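Local coordinates for conserved hypothetical protein (Thermoplasma acidophilum DSM 1728, PDB 1Q7H) that is of unknown function but carries a PUA domain and probably binds RNA, perhaps in translation initiation, at residues His5-Trp16 and Thr27-Ala35; Phe51-Tyr61 and Ile141-Phe152. All coordinates share one frame; numbering follows the deposited sequence.

Overall arrangement
Both contacts reach the same five-stranded antiparallel sheet of the N-terminal pre-PUA region, their centres about 17 Å apart. Contact 1 builds one margin, where strand 5-6 and helix 9-20 meet the chain leading into strand 32-35. Contact 2, whose centre is about 8 Å from that of the chain, joins strands 47-52 and 56-58 to the end of strand 136-142 in the PUA sheet and to helix 147-151. The two meet directly: Phe152 CE1 lies 3.8 Å from Ala34 O, and Leu56 CD1 is 4.1 Å from Ile15 CD1. A bound zinc ion is about 9 Å from the side chain of Phe143 in contact 2, too far to be bound by it.

Contact 1 (His5-Trp16 and Thr27-Ala35); sequences HFISKKEAKRIW and TGESLEVAA
Trp16 lays one face of its indole over the backbone of Thr27 and Gly28, with Gly28 CA 3.8 Å from the centroid of the six-membered ring and Thr27 CA above the five-membered one. At the ring's edge, NE1 donates to Glu29 O over 2.8 Å, in the carbonyl plane and on a lone pair, though the bond is bent (132° at the hydrogen). With CG anti to the carbonyl carbon (chi1 -56°), the indole reaches this loop from the helix. A leucine here would probably leave Glu29 O without its indole donor and open a gap above Gly28. Leu31 turns CD1 onto the helix, 3.8 Å from Ile15 CB and 4.1 Å from Ala12 CB. Strand 5-6 forms the antiparallel edge of the pre-PUA sheet: His5 and Val33 are a hydrogen-bonded pair, Phe6 and Glu32 a non-hydrogen-bonded one. Ile7 N extends the pairing to Leu31 O at 2.9 Å, while a water bridges Ile7 O and Leu31 N. The Glu32 carboxylate lies flat over the CZ and CE2 side of the Phe6 ring, planes 6° apart. The Ile7 and Val33 side chains cross at about a right angle, Ile7 CG2 3.6 Å from Val33 CG1.

Contact 2 (Phe51-Tyr61 and Ile141-Phe152); sequences FQAGDLIPSVY and IHFPGDELIRAF
Phe51 and His142 meet edge-to-face in an aromatic cluster completed by Phe152, where the end of the PUA sheet and the C-terminal helix 147-151 close on the pre-PUA sheet. The edge of Phe51 points at the imidazole face, centroids 5.0 Å apart and planes at 68°, whereas Phe152 slides past Phe51 obliquely in the opposite direction. His142 reaches this place from a classic beta bulge, in which Ile141 and His142 both face Val119; its CG stands anti to the backbone N (chi1 174°), bringing one ring face to Phe51 and the ring edge to the backbone at Val60.

Aliphatic contacts flank the cluster. Leu148 sets CB squarely over the centre of the Phe51 ring, 3.7 Å from the centroid, in a CH-pi contact. Ile57 CD1 meets Ile141 CD1 at 3.7 Å; elsewhere Val60 CG2 touches both Pro144 CG and Ile149 CD1. Ile149 also ends against Tyr61, with CD1 3.5 Å from the phenol OH.

No hydrogen bond crosses between the segments; polar bonds shape their turns instead. Ser59 is the N-cap of helix 60-65, its OG taking a weak bond from Tyr61 N and hydrogen-bonding Pro48 O. Asp146, at the end of a type II turn from Phe143, caps helix 147-151: Ile149 N gives OD1 a nearly straight bond of 3.0 Å (165°).

Contact 1 (His5-Trp16 and Thr27-Ala35)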
loop_
_atom_site.group_PDB
_atom_site.type_symbol
_atom_site.label_atom_id
_atom_site.label_comp_id
_atom_site.label_asym_id
_atom_site.label_seq_id
_atom_site.Cartn_x
_atom_site.Cartn_y
_atom_site.Cartn_z
ATOM N N HIS A 5 -7.636 3.419 20.893
ATOM C CA HIS A 5 -8.971 3.007 21.311
ATOM C C HIS A 5 -9.530 1.993 20.331
ATOM O O HIS A 5 -9.465 2.197 19.122
ATOM C CB HIS A 5 -9.942 4.196 21.319
ATOM C CG HIS A 5 -9.585 5.285 22.278
ATOM N ND1 HIS A 5 -10.005 5.287 23.594
ATOM C CD2 HIS A 5 -8.894 6.438 22.103
ATOM C CE1 HIS A 5 -9.594 6.395 24.183
ATOM N NE2 HIS A 5 -8.918 7.111 23.298
ATOM N N PHE A 6 -10.084 0.903 20.838
ATOM C CA PHE A 6 -10.706 -0.061 19.949
ATOM C C PHE A 6 -11.983 0.636 19.510
ATOM O O PHE A 6 -12.653 1.286 20.323
ATOM C CB PHE A 6 -11.024 -1.354 20.687
ATOM C CG PHE A 6 -9.839 -2.260 20.832
ATOM C CD1 PHE A 6 -9.521 -3.177 19.829
ATOM C CD2 PHE A 6 -9.010 -2.170 21.946
ATOM C CE1 PHE A 6 -8.396 -3.988 19.934
ATOM C CE2 PHE A 6 -7.878 -2.978 22.060
ATOM C CZ PHE A 6 -7.571 -3.887 21.055
ATOM N N ILE A 7 -12.298 0.532 18.225
ATOM C CA ILE A 7 -13.482 1.173 17.692
ATOM C C ILE A 7 -14.645 0.198 17.619
ATOM O O ILE A 7 -14.455 -1.013 17.688
ATOM C CB ILE A 7 -13.194 1.790 16.291
ATOM C CG1 ILE A 7 -12.755 0.720 15.300
ATOM C CG2 ILE A 7 -12.085 2.820 16.404
ATOM C CD1 ILE A 7 -12.370 1.285 13.942
ATOM N N SER A 8 -15.856 0.736 17.508
ATOM C CA SER A 8 -17.055 -0.091 17.429
ATOM C C SER A 8 -17.026 -1.006 16.199
ATOM O O SER A 8 -16.222 -0.833 15.281
ATOM C CB SER A 8 -18.304 0.791 17.355
ATOM O OG SER A 8 -18.398 1.426 16.083
ATOM N N LYS A 9 -17.927 -1.978 16.200
ATOM C CA LYS A 9 -18.057 -2.923 15.111
ATOM C C LYS A 9 -18.422 -2.163 13.827
ATOM O O LYS A 9 -17.881 -2.438 12.754
ATOM C CB LYS A 9 -19.150 -3.939 15.468
ATOM C CG LYS A 9 -18.990 -5.323 14.847
ATOM C CD LYS A 9 -19.200 -5.310 13.340
ATOM C CE LYS A 9 -19.047 -6.710 12.754
ATOM N NZ LYS A 9 -20.030 -7.677 13.319
ATOM N N LYS A 10 -19.327 -1.196 13.933
ATOM C CA LYS A 10 -19.739 -0.435 12.759
ATOM C C LYS A 10 -18.623 0.435 12.198
ATOM O O LYS A 10 -18.517 0.611 10.986
ATOM C CB LYS A 10 -20.975 0.413 13.079
ATOM C CG LYS A 10 -22.222 -0.433 13.311
ATOM C CD LYS A 10 -23.449 0.399 13.676
ATOM C CE LYS A 10 -23.886 1.306 12.541
ATOM N NZ LYS A 10 -25.168 1.996 12.870
ATOM N N GLU A 11 -17.785 0.981 13.071
ATOM C CA GLU A 11 -16.677 1.805 12.615
ATOM C C GLU A 11 -15.677 0.911 11.873
ATOM O O GLU A 11 -15.207 1.260 10.798
ATOM C CB GLU A 11 -15.995 2.483 13.806
ATOM C CG GLU A 11 -16.855 3.530 14.492
ATOM C CD GLU A 11 -16.827 4.879 13.788
ATOM O OE1 GLU A 11 -16.269 4.975 12.675
ATOM O OE2 GLU A 11 -17.370 5.848 14.352
ATOM N N ALA A 12 -15.368 -0.244 12.453
ATOM C CA ALA A 12 -14.431 -1.180 11.847
ATOM C C ALA A 12 -14.915 -1.601 10.468
ATOM O O ALA A 12 -14.149 -1.619 9.507
ATOM C CB ALA A 12 -14.268 -2.410 12.732
ATOM N N LYS A 13 -16.198 -1.925 10.373
ATOM C CA LYS A 13 -16.776 -2.362 9.112
ATOM C C LYS A 13 -16.446 -1.414 7.968
ATOM O O LYS A 13 -16.179 -1.857 6.852
ATOM C CB LYS A 13 -18.291 -2.508 9.251
ATOM C CG LYS A 13 -18.968 -3.141 8.049
ATOM C CD LYS A 13 -20.469 -3.228 8.271
ATOM C CE LYS A 13 -21.191 -3.809 7.065
ATOM N NZ LYS A 13 -20.774 -5.215 6.785
ATOM N N ARG A 14 -16.458 -0.114 8.236
ATOM C CA ARG A 14 -16.154 0.854 7.190
ATOM C C ARG A 14 -14.738 0.644 6.660
ATOM O O ARG A 14 -14.493 0.722 5.455
ATOM C CB ARG A 14 -16.285 2.284 7.720
ATOM C CG ARG A 14 -15.948 3.341 6.676
ATOM C CD ARG A 14 -16.137 4.743 7.210
ATOM N NE ARG A 14 -15.120 5.113 8.187
ATOM C CZ ARG A 14 -13.965 5.690 7.878
ATOM N NH1 ARG A 14 -13.680 5.967 6.609
ATOM N NH2 ARG A 14 -13.104 5.999 8.838
ATOM N N ILE A 15 -13.806 0.388 7.566
ATOM C CA ILE A 15 -12.426 0.173 7.174
ATOM C C ILE A 15 -12.281 -1.161 6.444
ATOM O O ILE A 15 -11.528 -1.254 5.479
ATOM C CB ILE A 15 -11.495 0.204 8.401
ATOM C CG1 ILE A 15 -11.710 1.506 9.177
ATOM C CG2 ILE A 15 -10.055 0.104 7.965
ATOM C CD1 ILE A 15 -11.476 2.750 8.358
ATOM N N TRP A 16 -13.009 -2.185 6.885
ATOM C CA TRP A 16 -12.931 -3.486 6.221
ATOM C C TRP A 16 -13.385 -3.348 4.776
ATOM O O TRP A 16 -12.763 -3.895 3.856
ATOM C CB TRP A 16 -13.832 -4.529 6.893
ATOM C CG TRP A 16 -13.596 -4.738 8.358
ATOM C CD1 TRP A 16 -12.456 -4.464 9.061
ATOM C CD2 TRP A 16 -14.525 -5.292 9.297
ATOM N NE1 TRP A 16 -12.621 -4.812 10.383
ATOM C CE2 TRP A 16 -13.881 -5.321 10.554
ATOM C CE3 TRP A 16 -15.842 -5.761 9.197
ATOM C CZ2 TRP A 16 -14.510 -5.802 11.702
ATOM C CZ3 TRP A 16 -16.468 -6.239 10.340
ATOM C CH2 TRP A 16 -15.801 -6.255 11.576
ATOM N N THR A 27 -12.115 -8.491 7.123
ATOM C CA THR A 27 -13.471 -8.526 7.659
ATOM C C THR A 27 -13.468 -9.261 8.991
ATOM O O THR A 27 -12.883 -10.334 9.107
ATOM C CB THR A 27 -14.419 -9.249 6.690
ATOM O OG1 THR A 27 -14.604 -8.442 5.523
ATOM C CG2 THR A 27 -15.765 -9.512 7.343
ATOM N N GLY A 28 -14.101 -8.670 10.000
ATOM C CA GLY A 28 -14.152 -9.302 11.307
ATOM C C GLY A 28 -13.015 -8.958 12.256
ATOM O O GLY A 28 -13.094 -9.261 13.445
ATOM N N GLU A 29 -11.955 -8.335 11.754
ATOM C CA GLU A 29 -10.827 -7.968 12.610
ATOM C C GLU A 29 -11.159 -6.713 13.425
ATOM O O GLU A 29 -11.631 -5.716 12.877
ATOM C CB GLU A 29 -9.592 -7.701 11.750
ATOM C CG GLU A 29 -9.253 -8.828 10.781
ATOM C CD GLU A 29 -8.144 -9.741 11.283
ATOM O OE1 GLU A 29 -7.695 -9.573 12.440
ATOM O OE2 GLU A 29 -7.722 -10.633 10.509
ATOM N N SER A 30 -10.932 -6.758 14.733
ATOM C CA SER A 30 -11.211 -5.585 15.551
ATOM C C SER A 30 -10.029 -4.646 15.401
ATOM O O SER A 30 -8.890 -5.089 15.278
ATOM C CB SER A 30 -11.431 -5.971 17.020
ATOM O OG SER A 30 -10.305 -6.619 17.566
ATOM N N LEU A 31 -10.304 -3.348 15.418
ATOM C CA LEU A 31 -9.266 -2.347 15.219
ATOM C C LEU A 31 -9.123 -1.295 16.318
ATOM O O LEU A 31 -10.100 -0.917 16.961
ATOM C CB LEU A 31 -9.541 -1.619 13.895
ATOM C CG LEU A 31 -9.816 -2.478 12.652
ATOM C CD1 LEU A 31 -10.377 -1.614 11.535
ATOM C CD2 LEU A 31 -8.525 -3.161 12.202
ATOM N N GLU A 32 -7.895 -0.828 16.528
ATOM C CA GLU A 32 -7.640 0.238 17.484
ATOM C C GLU A 32 -7.231 1.413 16.619
ATOM O O GLU A 32 -6.540 1.233 15.618
ATOM C CB GLU A 32 -6.485 -0.083 18.416
ATOM C CG GLU A 32 -6.672 -1.291 19.276
ATOM C CD GLU A 32 -5.500 -1.471 20.204
ATOM O OE1 GLU A 32 -5.481 -0.831 21.278
ATOM O OE2 GLU A 32 -4.582 -2.234 19.842
ATOM N N VAL A 33 -7.655 2.611 16.986
ATOM C CA VAL A 33 -7.310 3.778 16.202
ATOM C C VAL A 33 -6.469 4.731 17.038
ATOM O O VAL A 33 -6.610 4.783 18.254
ATOM C CB VAL A 33 -8.589 4.489 15.698
ATOM C CG1 VAL A 33 -9.358 5.088 16.877
ATOM C CG2 VAL A 33 -8.225 5.545 14.669
ATOM N N ALA A 34 -5.583 5.471 16.379
ATOM C CA ALA A 34 -4.722 6.433 17.053
ATOM C C ALA A 34 -4.561 7.635 16.129
ATOM O O ALA A 34 -4.728 7.507 14.918
ATOM C CB ALA A 34 -3.371 5.801 17.355
ATOM N N ALA A 35 -4.231 8.798 16.686
ATOM C CA ALA A 35 -4.093 10.000 15.869
ATOM C C ALA A 35 -2.796 10.806 16.002
ATOM O O ALA A 35 -1.954 10.547 16.858
ATOM C CB ALA A 35 -5.283 10.914 16.120
HETATM O O HOH W 1 -13.002 -3.072 16.374
#

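Contact 2 (Phe51-Tyr61 and Ile141-Phe152)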
loop_
_atom_site.group_PDB
_atom_site.type_symbol
_atom_site.label_atom_id
_atom_site.label_comp_id
_atom_site.label_asym_id
_atom_site.label_seq_id
_atom_site.Cartn_x
_atom_site.Cartn_y
_atom_site.Cartn_z
ATOM N N PHE A 51 -3.537 3.368 7.235
ATOM C CA PHE A 51 -3.262 4.763 7.544
ATOM C C PHE A 51 -4.293 5.652 6.864
ATOM O O PHE A 51 -4.707 5.396 5.730
ATOM C CB PHE A 51 -1.870 5.175 7.043
ATOM C CG PHE A 51 -0.742 4.425 7.682
ATOM C CD1 PHE A 51 -0.439 4.610 9.025
ATOM C CD2 PHE A 51 0.027 3.537 6.936
ATOM C CE1 PHE A 51 0.623 3.916 9.626
ATOM C CE2 PHE A 51 1.088 2.843 7.525
ATOM C CZ PHE A 51 1.384 3.034 8.875
ATOM N N GLN A 52 -4.709 6.690 7.572
ATOM C CA GLN A 52 -5.645 7.661 7.036
ATOM C C GLN A 52 -4.777 8.901 6.844
ATOM O O GLN A 52 -4.537 9.650 7.782
ATOM C CB GLN A 52 -6.755 7.942 8.044
ATOM C CG GLN A 52 -7.752 9.023 7.633
ATOM C CD GLN A 52 -8.562 8.665 6.395
ATOM O OE1 GLN A 52 -8.125 8.883 5.266
ATOM N NE2 GLN A 52 -9.753 8.109 6.605
ATOM N N ALA A 53 -4.265 9.082 5.635
ATOM C CA ALA A 53 -3.419 10.228 5.321
ATOM C C ALA A 53 -3.856 10.701 3.946
ATOM O O ALA A 53 -3.157 10.496 2.952
ATOM C CB ALA A 53 -1.957 9.807 5.301
ATOM N N GLY A 54 -5.021 11.338 3.900
ATOM C CA GLY A 54 -5.569 11.785 2.634
ATOM C C GLY A 54 -6.523 10.671 2.270
ATOM O O GLY A 54 -7.731 10.765 2.501
ATOM N N ASP A 55 -5.975 9.598 1.711
ATOM C CA ASP A 55 -6.776 8.434 1.364
ATOM C C ASP A 55 -6.444 7.378 2.411
ATOM O O ASP A 55 -5.508 7.554 3.194
ATOM C CB ASP A 55 -6.392 7.886 -0.015
ATOM C CG ASP A 55 -6.645 8.874 -1.135
ATOM O OD1 ASP A 55 -7.788 9.369 -1.247
ATOM O OD2 ASP A 55 -5.700 9.144 -1.909
ATOM N N LEU A 56 -7.215 6.300 2.443
ATOM C CA LEU A 56 -6.931 5.220 3.368
ATOM C C LEU A 56 -5.886 4.363 2.664
ATOM O O LEU A 56 -6.118 3.847 1.574
ATOM C CB LEU A 56 -8.179 4.400 3.664
ATOM C CG LEU A 56 -9.156 5.028 4.649
ATOM C CD1 LEU A 56 -10.410 4.193 4.702
ATOM C CD2 LEU A 56 -8.512 5.118 6.026
ATOM N N ILE A 57 -4.737 4.226 3.308
ATOM C CA ILE A 57 -3.605 3.485 2.776
ATOM C C ILE A 57 -3.282 2.255 3.617
ATOM O O ILE A 57 -3.127 2.358 4.833
ATOM C CB ILE A 57 -2.355 4.407 2.773
ATOM C CG1 ILE A 57 -2.611 5.628 1.881
ATOM C CG2 ILE A 57 -1.127 3.649 2.332
ATOM C CD1 ILE A 57 -1.526 6.684 1.983
ATOM N N PRO A 58 -3.195 1.067 2.989
ATOM C CA PRO A 58 -2.865 -0.132 3.779
ATOM C C PRO A 58 -1.380 -0.026 4.095
ATOM O O PRO A 58 -0.625 0.523 3.297
ATOM C CB PRO A 58 -3.152 -1.272 2.810
ATOM C CG PRO A 58 -2.812 -0.642 1.454
ATOM C CD PRO A 58 -3.474 0.716 1.584
ATOM N N SER A 59 -0.954 -0.518 5.250
ATOM C CA SER A 59 0.459 -0.463 5.589
ATOM C C SER A 59 1.154 -1.632 4.897
ATOM O O SER A 59 0.497 -2.556 4.427
ATOM C CB SER A 59 0.659 -0.594 7.101
ATOM O OG SER A 59 0.469 -1.932 7.512
ATOM N N VAL A 60 2.479 -1.598 4.834
ATOM C CA VAL A 60 3.185 -2.704 4.226
ATOM C C VAL A 60 2.969 -3.951 5.081
ATOM O O VAL A 60 3.053 -5.061 4.572
ATOM C CB VAL A 60 4.699 -2.424 4.064
ATOM C CG1 VAL A 60 4.921 -1.452 2.905
ATOM C CG2 VAL A 60 5.272 -1.855 5.361
ATOM N N TYR A 61 2.673 -3.773 6.372
ATOM C CA TYR A 61 2.429 -4.931 7.236
ATOM C C TYR A 61 1.114 -5.579 6.834
ATOM O O TYR A 61 1.014 -6.802 6.773
ATOM C CB TYR A 61 2.351 -4.536 8.716
ATOM C CG TYR A 61 3.543 -3.756 9.201
ATOM C CD1 TYR A 61 4.827 -4.045 8.736
ATOM C CD2 TYR A 61 3.390 -2.718 10.119
ATOM C CE1 TYR A 61 5.935 -3.312 9.175
ATOM C CE2 TYR A 61 4.482 -1.983 10.564
ATOM C CZ TYR A 61 5.749 -2.280 10.090
ATOM O OH TYR A 61 6.816 -1.540 10.527
ATOM N N ILE A 141 3.990 6.278 -1.975
ATOM C CA ILE A 141 3.379 7.048 -0.894
ATOM C C ILE A 141 3.530 6.416 0.491
ATOM O O ILE A 141 3.219 7.045 1.507
ATOM C CB ILE A 141 1.882 7.315 -1.165
ATOM C CG1 ILE A 141 1.120 5.994 -1.277
ATOM C CG2 ILE A 141 1.721 8.134 -2.445
ATOM C CD1 ILE A 141 -0.372 6.183 -1.472
ATOM N N HIS A 142 3.988 5.171 0.534
ATOM C CA HIS A 142 4.222 4.502 1.807
ATOM C C HIS A 142 5.245 3.403 1.623
ATOM O O HIS A 142 5.163 2.611 0.684
ATOM C CB HIS A 142 2.947 3.893 2.401
ATOM C CG HIS A 142 3.204 3.085 3.639
ATOM N ND1 HIS A 142 2.759 1.789 3.794
ATOM C CD2 HIS A 142 3.946 3.359 4.737
ATOM C CE1 HIS A 142 3.222 1.297 4.929
ATOM N NE2 HIS A 142 3.948 2.229 5.521
ATOM N N PHE A 143 6.208 3.354 2.535
ATOM C CA PHE A 143 7.260 2.353 2.474
ATOM C C PHE A 143 7.737 2.097 3.892
ATOM O O PHE A 143 7.442 2.876 4.794
ATOM C CB PHE A 143 8.400 2.849 1.573
ATOM C CG PHE A 143 8.974 4.172 1.992
ATOM C CD1 PHE A 143 10.120 4.232 2.779
ATOM C CD2 PHE A 143 8.360 5.358 1.613
ATOM C CE1 PHE A 143 10.645 5.458 3.183
ATOM C CE2 PHE A 143 8.883 6.595 2.018
ATOM C CZ PHE A 143 10.026 6.637 2.804
ATOM N N PRO A 144 8.494 1.010 4.112
ATOM C CA PRO A 144 8.964 0.716 5.467
ATOM C C PRO A 144 9.794 1.829 6.113
ATOM O O PRO A 144 10.660 2.424 5.477
ATOM C CB PRO A 144 9.770 -0.568 5.284
ATOM C CG PRO A 144 9.145 -1.208 4.060
ATOM C CD PRO A 144 8.980 -0.005 3.161
ATOM N N GLY A 145 9.521 2.098 7.385
ATOM C CA GLY A 145 10.267 3.113 8.104
ATOM C C GLY A 145 9.994 4.548 7.699
ATOM O O GLY A 145 10.717 5.453 8.117
ATOM N N ASP A 146 8.960 4.776 6.895
ATOM C CA ASP A 146 8.646 6.132 6.476
ATOM C C ASP A 146 8.017 6.922 7.633
ATOM O O ASP A 146 7.987 6.451 8.765
ATOM C CB ASP A 146 7.721 6.105 5.256
ATOM C CG ASP A 146 6.339 5.576 5.569
ATOM O OD1 ASP A 146 6.106 5.104 6.702
ATOM O OD2 ASP A 146 5.480 5.634 4.667
ATOM N N GLU A 147 7.520 8.119 7.350
ATOM C CA GLU A 147 6.922 8.958 8.384
ATOM C C GLU A 147 5.693 8.348 9.037
ATOM O O GLU A 147 5.472 8.523 10.232
ATOM C CB GLU A 147 6.571 10.338 7.817
ATOM C CG GLU A 147 5.882 10.295 6.458
ATOM C CD GLU A 147 5.205 11.611 6.094
ATOM O OE1 GLU A 147 5.848 12.676 6.233
ATOM O OE2 GLU A 147 4.031 11.576 5.661
ATOM N N LEU A 148 4.886 7.635 8.260
ATOM C CA LEU A 148 3.695 7.012 8.817
ATOM C C LEU A 148 4.070 5.966 9.864
ATOM O O LEU A 148 3.469 5.907 10.936
ATOM C CB LEU A 148 2.857 6.384 7.699
ATOM C CG LEU A 148 2.304 7.423 6.717
ATOM C CD1 LEU A 148 1.631 6.760 5.518
ATOM C CD2 LEU A 148 1.325 8.307 7.460
ATOM N N ILE A 149 5.075 5.152 9.561
ATOM C CA ILE A 149 5.512 4.119 10.489
ATOM C C ILE A 149 6.254 4.690 11.698
ATOM O O ILE A 149 6.137 4.159 12.799
ATOM C CB ILE A 149 6.388 3.057 9.753
ATOM C CG1 ILE A 149 5.467 2.019 9.106
ATOM C CG2 ILE A 149 7.367 2.372 10.721
ATOM C CD1 ILE A 149 6.186 1.031 8.243
ATOM N N ARG A 150 7.011 5.766 11.500
ATOM C CA ARG A 150 7.734 6.376 12.612
ATOM C C ARG A 150 6.734 7.069 13.532
ATOM O O ARG A 150 6.931 7.133 14.744
ATOM C CB ARG A 150 8.771 7.396 12.118
ATOM C CG ARG A 150 9.937 6.800 11.327
ATOM C CD ARG A 150 11.055 7.829 11.114
ATOM N NE ARG A 150 10.584 9.049 10.453
ATOM C CZ ARG A 150 10.544 9.234 9.134
ATOM N NH1 ARG A 150 10.954 8.278 8.306
ATOM N NH2 ARG A 150 10.078 10.376 8.639
ATOM N N ALA A 151 5.648 7.572 12.953
ATOM C CA ALA A 151 4.619 8.253 13.731
ATOM C C ALA A 151 3.680 7.287 14.457
ATOM O O ALA A 151 3.101 7.636 15.484
ATOM C CB ALA A 151 3.812 9.162 12.833
ATOM N N PHE A 152 3.524 6.078 13.929
ATOM C CA PHE A 152 2.631 5.107 14.545
ATOM C C PHE A 152 3.338 3.821 14.896
ATOM O O PHE A 152 3.100 2.783 14.283
ATOM C CB PHE A 152 1.465 4.822 13.610
ATOM C CG PHE A 152 0.604 6.012 13.361
ATOM C CD1 PHE A 152 -0.209 6.514 14.371
ATOM C CD2 PHE A 152 0.647 6.669 12.140
ATOM C CE1 PHE A 152 -0.972 7.658 14.168
ATOM C CE2 PHE A 152 -0.105 7.811 11.921
ATOM C CZ PHE A 152 -0.920 8.311 12.945
#